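Local coordinates for protein putative D-glycero-D-manno-heptose 7-phosphate kinase (Campylobacter jejuni subsp. jejuni, PDB 4N3O) that catalyses the ATP-dependent phosphorylation of D-glycero-alpha-D-manno-heptose 7-phosphate at C-1, a step in making the GDP-heptose used for capsule polysaccharide, at residues 114-119 and 301-306. Numbering follows the deposited sequence.
Sequences SGLGGS and GGFMFF
A chi1 of 67° puts CG of Phe-303 between its backbone N and carbonyl carbon, and the bond from CA to CB points toward residues 114-119, where Leu-116 holds CG beside its backbone N and extends CD2 to meet the ring. The two side chains meet obliquely, Leu-116 CD2 lying 3.5 Å from Phe-303 CZ and almost as near CE1. The glycine just before approaches the same ring at its edge: Gly-115 O is 3.6 Å from Phe-303 CE1, close to the ring plane, and Gly-115 CA lies in that plane. At the other end of the contact, Ser-114 CA points its hydrogen at Gly-301 O, ahead of strand 303-308, a C-H...O approach of 3.5 Å with 153° at the hydrogen. Leu-13 and Leu-15 of strand 6-21 add apolar neighbours to Leu-116 and Phe-303 respectively. Residues 114-117, with Gly-117 at the N-cap, lead into helix 118-134 and belong to the probable ATP-binding loop of this GHMP kinase. No conventional hydrogen bond links the two segments; Leu-116 bonds through its backbone to Arg-14 and Ser-114 OG to Pro-111 O, so the loop rests on the C-terminal region by shape and weak polar contact.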
# COMPACT_ATOMS: atom_id res chain seq x y z
N SER A 114 -3.20 6.24 -17.51
CA SER A 114 -2.24 5.24 -17.01
C SER A 114 -2.49 3.85 -17.64
O SER A 114 -3.61 3.52 -18.06
CB SER A 114 -2.33 5.19 -15.48
OG SER A 114 -2.24 6.50 -14.92
N GLY A 115 -1.43 3.04 -17.73
CA GLY A 115 -1.52 1.70 -18.32
C GLY A 115 -1.54 0.62 -17.26
O GLY A 115 -0.78 -0.36 -17.34
N LEU A 116 -2.44 0.78 -16.30
CA LEU A 116 -2.55 -0.13 -15.17
C LEU A 116 -3.90 -0.86 -15.08
O LEU A 116 -4.25 -1.34 -14.02
CB LEU A 116 -2.32 0.65 -13.87
CG LEU A 116 -0.97 1.37 -13.76
CD1 LEU A 116 -0.87 2.19 -12.48
CD2 LEU A 116 0.15 0.35 -13.82
N GLY A 117 -4.64 -0.92 -16.18
CA GLY A 117 -5.94 -1.61 -16.22
C GLY A 117 -7.09 -0.75 -15.71
O GLY A 117 -8.10 -1.27 -15.23
N GLY A 118 -6.91 0.56 -15.82
CA GLY A 118 -7.89 1.54 -15.34
C GLY A 118 -9.35 1.37 -15.73
O GLY A 118 -10.23 1.53 -14.88
N SER A 119 -9.63 1.04 -16.99
CA SER A 119 -11.03 0.91 -17.45
C SER A 119 -11.74 -0.34 -16.96
O SER A 119 -12.90 -0.30 -16.57
CB SER A 119 -11.08 0.95 -18.97
OG SER A 119 -10.47 2.13 -19.46
N GLY A 301 -0.49 9.57 -19.42
CA GLY A 301 0.18 9.44 -18.12
C GLY A 301 0.98 8.14 -18.06
O GLY A 301 0.60 7.19 -17.38
N GLY A 302 2.09 8.11 -18.79
CA GLY A 302 2.93 6.92 -18.83
C GLY A 302 3.72 6.69 -17.55
O GLY A 302 3.84 7.58 -16.70
N PHE A 303 4.26 5.49 -17.42
CA PHE A 303 5.06 5.16 -16.25
C PHE A 303 6.20 4.24 -16.61
O PHE A 303 6.21 3.63 -17.68
CB PHE A 303 4.22 4.51 -15.17
CG PHE A 303 3.70 3.16 -15.54
CD1 PHE A 303 2.52 3.02 -16.26
CD2 PHE A 303 4.39 2.01 -15.15
CE1 PHE A 303 2.04 1.76 -16.58
CE2 PHE A 303 3.90 0.75 -15.47
CZ PHE A 303 2.72 0.63 -16.19
N MSE A 304 7.17 4.18 -15.72
CA MSE A 304 8.30 3.30 -15.90
C MSE A 304 8.29 2.48 -14.66
O MSE A 304 7.89 2.94 -13.61
CB MSE A 304 9.60 4.05 -16.09
CG MSE A 304 9.76 4.40 -17.56
SE MSE A 304 11.39 5.45 -17.89
CE MSE A 304 12.26 4.07 -18.99
N PHE A 305 8.71 1.23 -14.79
CA PHE A 305 8.75 0.30 -13.70
C PHE A 305 10.16 -0.23 -13.70
O PHE A 305 10.64 -0.70 -14.72
CB PHE A 305 7.71 -0.78 -13.99
CG PHE A 305 7.72 -1.91 -13.04
CD1 PHE A 305 7.52 -1.69 -11.69
CD2 PHE A 305 7.82 -3.20 -13.51
CE1 PHE A 305 7.49 -2.75 -10.80
CE2 PHE A 305 7.80 -4.27 -12.62
CZ PHE A 305 7.63 -4.05 -11.27
N PHE A 306 10.86 -0.09 -12.58
CA PHE A 306 12.26 -0.53 -12.50
C PHE A 306 12.53 -1.63 -11.49
O PHE A 306 11.80 -1.81 -10.52
CB PHE A 306 13.18 0.63 -12.09
CG PHE A 306 13.13 1.83 -12.98
CD1 PHE A 306 13.78 1.83 -14.19
CD2 PHE A 306 12.48 2.98 -12.58
CE1 PHE A 306 13.76 2.94 -15.01
CE2 PHE A 306 12.46 4.11 -13.39
CZ PHE A 306 13.10 4.09 -14.61